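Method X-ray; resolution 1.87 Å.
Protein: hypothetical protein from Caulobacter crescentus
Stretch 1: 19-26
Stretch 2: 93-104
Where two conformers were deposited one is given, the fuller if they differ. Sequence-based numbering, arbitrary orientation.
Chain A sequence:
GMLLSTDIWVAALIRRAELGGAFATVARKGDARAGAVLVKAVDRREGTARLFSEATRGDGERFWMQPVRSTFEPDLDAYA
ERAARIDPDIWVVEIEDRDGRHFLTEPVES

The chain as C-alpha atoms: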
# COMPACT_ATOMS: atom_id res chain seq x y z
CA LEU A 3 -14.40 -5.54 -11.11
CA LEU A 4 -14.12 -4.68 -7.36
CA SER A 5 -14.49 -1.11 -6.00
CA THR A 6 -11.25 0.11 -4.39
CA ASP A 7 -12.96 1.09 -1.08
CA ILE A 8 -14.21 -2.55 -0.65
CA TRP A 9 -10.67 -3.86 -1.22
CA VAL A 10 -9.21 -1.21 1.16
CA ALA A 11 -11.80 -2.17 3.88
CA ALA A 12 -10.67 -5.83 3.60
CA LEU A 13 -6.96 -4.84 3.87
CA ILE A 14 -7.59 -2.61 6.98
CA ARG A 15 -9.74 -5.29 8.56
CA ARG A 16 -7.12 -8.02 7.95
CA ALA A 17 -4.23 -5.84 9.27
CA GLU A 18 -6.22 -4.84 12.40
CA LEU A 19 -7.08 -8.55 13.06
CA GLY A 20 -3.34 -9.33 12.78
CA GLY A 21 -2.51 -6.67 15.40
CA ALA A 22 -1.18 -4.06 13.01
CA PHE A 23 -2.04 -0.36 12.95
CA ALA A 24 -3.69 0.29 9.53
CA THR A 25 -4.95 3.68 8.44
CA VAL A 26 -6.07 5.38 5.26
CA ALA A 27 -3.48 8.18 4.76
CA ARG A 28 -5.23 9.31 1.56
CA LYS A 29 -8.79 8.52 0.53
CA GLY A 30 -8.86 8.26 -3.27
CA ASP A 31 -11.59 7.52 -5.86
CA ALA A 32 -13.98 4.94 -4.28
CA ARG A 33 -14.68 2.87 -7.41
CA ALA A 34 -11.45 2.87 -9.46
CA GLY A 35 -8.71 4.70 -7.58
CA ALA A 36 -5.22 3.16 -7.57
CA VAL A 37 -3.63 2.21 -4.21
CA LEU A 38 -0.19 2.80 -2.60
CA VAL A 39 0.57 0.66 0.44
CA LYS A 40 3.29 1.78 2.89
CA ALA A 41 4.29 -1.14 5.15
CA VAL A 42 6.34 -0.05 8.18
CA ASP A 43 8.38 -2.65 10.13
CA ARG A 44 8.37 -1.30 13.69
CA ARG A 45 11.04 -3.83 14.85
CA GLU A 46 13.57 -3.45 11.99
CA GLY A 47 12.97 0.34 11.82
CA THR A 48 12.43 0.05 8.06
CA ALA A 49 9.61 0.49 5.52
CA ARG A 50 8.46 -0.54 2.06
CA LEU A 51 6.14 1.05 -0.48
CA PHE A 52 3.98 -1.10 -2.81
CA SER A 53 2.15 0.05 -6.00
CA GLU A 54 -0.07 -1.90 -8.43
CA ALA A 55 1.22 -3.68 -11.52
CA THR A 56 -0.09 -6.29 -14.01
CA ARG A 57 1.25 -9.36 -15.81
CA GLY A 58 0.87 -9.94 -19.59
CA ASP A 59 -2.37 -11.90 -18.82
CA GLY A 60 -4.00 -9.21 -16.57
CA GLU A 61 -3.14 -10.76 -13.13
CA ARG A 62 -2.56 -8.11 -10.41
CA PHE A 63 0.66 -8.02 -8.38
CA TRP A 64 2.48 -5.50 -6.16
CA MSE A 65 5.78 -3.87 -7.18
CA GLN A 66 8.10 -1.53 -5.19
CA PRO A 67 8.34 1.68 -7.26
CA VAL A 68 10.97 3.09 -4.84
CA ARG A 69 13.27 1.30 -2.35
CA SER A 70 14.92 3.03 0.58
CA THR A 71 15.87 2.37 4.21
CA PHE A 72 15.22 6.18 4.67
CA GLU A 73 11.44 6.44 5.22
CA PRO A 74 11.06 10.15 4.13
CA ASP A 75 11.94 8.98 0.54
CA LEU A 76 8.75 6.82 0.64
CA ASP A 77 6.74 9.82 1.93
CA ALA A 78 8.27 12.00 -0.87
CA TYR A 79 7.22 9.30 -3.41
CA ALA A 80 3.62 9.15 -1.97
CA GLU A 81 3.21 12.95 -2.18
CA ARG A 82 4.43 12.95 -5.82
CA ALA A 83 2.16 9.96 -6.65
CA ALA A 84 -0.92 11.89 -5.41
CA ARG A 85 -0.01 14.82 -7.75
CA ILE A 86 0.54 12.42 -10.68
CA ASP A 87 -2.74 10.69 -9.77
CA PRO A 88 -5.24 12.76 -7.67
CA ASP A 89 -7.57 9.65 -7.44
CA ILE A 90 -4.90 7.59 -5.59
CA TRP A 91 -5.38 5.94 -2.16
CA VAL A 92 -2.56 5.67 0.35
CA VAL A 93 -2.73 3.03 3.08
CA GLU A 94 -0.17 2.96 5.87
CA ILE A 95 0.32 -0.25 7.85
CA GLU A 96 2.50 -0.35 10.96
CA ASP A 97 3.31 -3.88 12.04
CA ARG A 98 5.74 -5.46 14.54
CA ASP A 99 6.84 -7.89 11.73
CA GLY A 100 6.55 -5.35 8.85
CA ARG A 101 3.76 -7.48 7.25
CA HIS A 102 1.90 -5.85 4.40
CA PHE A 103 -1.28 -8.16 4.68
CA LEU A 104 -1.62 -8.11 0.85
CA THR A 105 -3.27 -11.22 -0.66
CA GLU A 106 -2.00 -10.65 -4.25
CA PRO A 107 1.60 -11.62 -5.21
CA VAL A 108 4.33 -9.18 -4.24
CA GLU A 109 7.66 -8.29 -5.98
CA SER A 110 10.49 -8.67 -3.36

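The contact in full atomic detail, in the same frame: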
# COMPACT_ATOMS: atom_id res chain seq x y z
N LEU A 19 -6.93 -7.20 12.48
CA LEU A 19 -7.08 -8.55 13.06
C LEU A 19 -5.73 -9.21 13.35
O LEU A 19 -5.66 -10.07 14.20
CB LEU A 19 -7.90 -9.49 12.18
CG LEU A 19 -9.34 -9.09 11.87
CD1 LEU A 19 -9.98 -10.11 10.96
CD2 LEU A 19 -10.16 -8.91 13.12
N GLY A 20 -4.71 -8.84 12.59
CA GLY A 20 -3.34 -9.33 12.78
C GLY A 20 -2.57 -8.56 13.84
O GLY A 20 -1.43 -8.91 14.14
N GLY A 21 -3.16 -7.49 14.38
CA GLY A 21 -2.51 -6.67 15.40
C GLY A 21 -1.76 -5.47 14.87
O GLY A 21 -1.08 -4.78 15.62
N ALA A 22 -1.89 -5.20 13.57
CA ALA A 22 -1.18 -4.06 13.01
C ALA A 22 -2.01 -2.80 13.11
O ALA A 22 -3.21 -2.86 13.36
CB ALA A 22 -0.82 -4.34 11.55
N PHE A 23 -1.37 -1.65 12.99
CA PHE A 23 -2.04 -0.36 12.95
C PHE A 23 -2.22 -0.08 11.45
O PHE A 23 -1.24 -0.15 10.71
CB PHE A 23 -1.23 0.70 13.72
CG PHE A 23 -1.81 2.09 13.85
CD1 PHE A 23 -3.07 2.29 14.41
CD2 PHE A 23 -1.06 3.21 13.49
CE1 PHE A 23 -3.61 3.58 14.53
CE2 PHE A 23 -1.59 4.51 13.64
CZ PHE A 23 -2.86 4.68 14.15
N ALA A 24 -3.46 0.06 10.96
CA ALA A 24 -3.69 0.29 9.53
C ALA A 24 -4.58 1.49 9.35
O ALA A 24 -5.68 1.52 9.92
CB ALA A 24 -4.30 -0.94 8.89
N THR A 25 -4.12 2.49 8.61
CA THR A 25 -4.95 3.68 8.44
C THR A 25 -4.90 4.16 6.99
O THR A 25 -3.97 3.89 6.25
CB THR A 25 -4.58 4.76 9.49
OG1 THR A 25 -5.46 5.87 9.37
CG2 THR A 25 -3.16 5.20 9.40
N VAL A 26 -5.96 4.83 6.60
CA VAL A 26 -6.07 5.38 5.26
C VAL A 26 -5.42 6.77 5.36
O VAL A 26 -5.98 7.68 5.99
CB VAL A 26 -7.54 5.42 4.78
CG1 VAL A 26 -7.66 6.22 3.48
CG2 VAL A 26 -8.08 3.99 4.58
N VAL A 93 -2.43 3.80 1.88
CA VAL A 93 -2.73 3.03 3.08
C VAL A 93 -1.44 2.80 3.81
O VAL A 93 -0.47 2.33 3.20
CB VAL A 93 -3.46 1.69 2.75
CG1 VAL A 93 -3.66 0.87 4.03
CG2 VAL A 93 -4.82 1.94 2.07
N GLU A 94 -1.40 3.16 5.10
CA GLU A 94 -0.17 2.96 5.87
C GLU A 94 -0.44 1.87 6.90
O GLU A 94 -1.48 1.88 7.56
CB GLU A 94 0.28 4.30 6.53
CG GLU A 94 1.62 4.23 7.23
CD GLU A 94 2.21 5.59 7.57
OE1 GLU A 94 1.44 6.57 7.66
OE2 GLU A 94 3.45 5.67 7.76
N ILE A 95 0.45 0.87 6.94
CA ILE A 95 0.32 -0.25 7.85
C ILE A 95 1.59 -0.30 8.70
O ILE A 95 2.69 -0.37 8.16
CB ILE A 95 0.06 -1.59 7.08
CG1 ILE A 95 -1.29 -1.53 6.27
CG2 ILE A 95 0.10 -2.78 8.05
CD1 ILE A 95 -1.46 -2.60 5.31
N GLU A 96 1.41 -0.28 10.01
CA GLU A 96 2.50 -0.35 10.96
C GLU A 96 2.39 -1.66 11.70
O GLU A 96 1.42 -1.91 12.42
CB GLU A 96 2.49 0.86 11.90
CG GLU A 96 3.12 2.10 11.30
CD GLU A 96 3.08 3.31 12.21
OE1 GLU A 96 2.01 3.97 12.28
OE2 GLU A 96 4.11 3.61 12.85
N ASP A 97 3.36 -2.55 11.47
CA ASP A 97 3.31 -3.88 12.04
C ASP A 97 4.65 -4.25 12.65
O ASP A 97 5.70 -3.91 12.10
CB ASP A 97 2.92 -4.89 10.94
CG ASP A 97 2.81 -6.32 11.44
OD1 ASP A 97 1.92 -6.59 12.29
OD2 ASP A 97 3.58 -7.17 10.96
N ARG A 98 4.59 -4.97 13.79
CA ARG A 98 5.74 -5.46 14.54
C ARG A 98 6.66 -6.31 13.65
O ARG A 98 7.87 -6.27 13.84
CB ARG A 98 5.25 -6.29 15.74
N ASP A 99 6.09 -7.05 12.67
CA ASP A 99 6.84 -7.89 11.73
C ASP A 99 6.97 -7.27 10.31
O ASP A 99 7.52 -7.90 9.41
CB ASP A 99 6.20 -9.29 11.65
CG ASP A 99 6.06 -10.00 13.00
OD1 ASP A 99 7.09 -10.11 13.71
OD2 ASP A 99 4.92 -10.42 13.35
N GLY A 100 6.50 -6.04 10.14
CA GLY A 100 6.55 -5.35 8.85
C GLY A 100 5.69 -5.95 7.75
O GLY A 100 5.91 -5.66 6.56
N ARG A 101 4.71 -6.81 8.15
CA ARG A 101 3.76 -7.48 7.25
C ARG A 101 2.98 -6.46 6.49
O ARG A 101 2.59 -5.44 7.07
CB ARG A 101 2.79 -8.38 8.04
CG ARG A 101 3.43 -9.64 8.60
CD ARG A 101 2.48 -10.43 9.48
NE ARG A 101 2.15 -9.70 10.71
CZ ARG A 101 1.20 -10.07 11.57
NH1 ARG A 101 0.48 -11.16 11.35
NH2 ARG A 101 0.96 -9.33 12.64
N HIS A 102 2.70 -6.75 5.22
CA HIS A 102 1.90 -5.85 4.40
C HIS A 102 0.42 -6.31 4.32
O HIS A 102 -0.41 -5.52 3.86
CB HIS A 102 2.52 -5.71 3.00
CG HIS A 102 2.83 -7.04 2.37
ND1 HIS A 102 1.84 -7.89 1.98
CD2 HIS A 102 4.03 -7.62 2.15
CE1 HIS A 102 2.45 -8.96 1.49
NE2 HIS A 102 3.78 -8.84 1.58
N PHE A 103 0.10 -7.59 4.70
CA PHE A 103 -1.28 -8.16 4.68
C PHE A 103 -1.92 -8.17 3.27
O PHE A 103 -3.15 -8.28 3.14
CB PHE A 103 -2.20 -7.41 5.68
CG PHE A 103 -1.69 -7.53 7.10
CD1 PHE A 103 -1.94 -8.68 7.85
CD2 PHE A 103 -0.89 -6.54 7.67
CE1 PHE A 103 -1.46 -8.79 9.17
CE2 PHE A 103 -0.41 -6.66 8.98
CZ PHE A 103 -0.71 -7.78 9.72
N LEU A 104 -1.10 -8.08 2.23
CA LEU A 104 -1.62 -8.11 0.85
C LEU A 104 -1.86 -9.54 0.43
O LEU A 104 -1.01 -10.39 0.69
CB LEU A 104 -0.62 -7.42 -0.11
CG LEU A 104 -0.38 -5.92 0.17
CD1 LEU A 104 0.85 -5.39 -0.58
CD2 LEU A 104 -1.64 -5.09 -0.10
O HOH W 1 2.02 -5.60 14.83

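Backbone pairing does most of the work. Strand 23-26 runs antiparallel to strand 93-97, and two narrow pairs close it: Phe23 N to Glu96 O (2.9 Å) with Glu96 N to Phe23 O (2.7 Å), then Thr25 N to Glu94 O and Glu94 N to Thr25 O (both 2.9 Å). These bonds run backbone to backbone and are compatible with many side chains; the side chains alternate between the two faces of the sheet. Phe23, Thr25, Glu94 and Glu96 share the more open face, where Glu96 OE1 meets the edge of the Phe23 ring, 3.4 Å from CD2. Ala24, Val26, Ile95 and Val93 take the other, with Ala24 and Ile95 buried and Ala24 CB 4.0 Å from Ile95 CG1.

Before the strand, Ala22 points its methyl toward the second stretch, CB packing 3.9 Å from Ile95 CG2 and 3.5 Å from Phe103 CE2, with Glu96 O (3.4 Å) and Asp97 OD1 (3.6 Å) also close to CB.

The polar clasp is Arg101. Its NE and NH2 bind Asp97 OD2 and OD1 (each 2.9 Å), a salt bridge that holds the guanidinium so that NH2 also donates to Gly20 O (2.9 Å). Glycine suits position 20, since a CB there would clash with Phe103 CE1; Gly21 has positive phi, ending the helix in a Schellman motif. A water joins the stretches, donating to Asp97 OD1 (2.7 Å) and weakly to Gly21 O (3.3 Å).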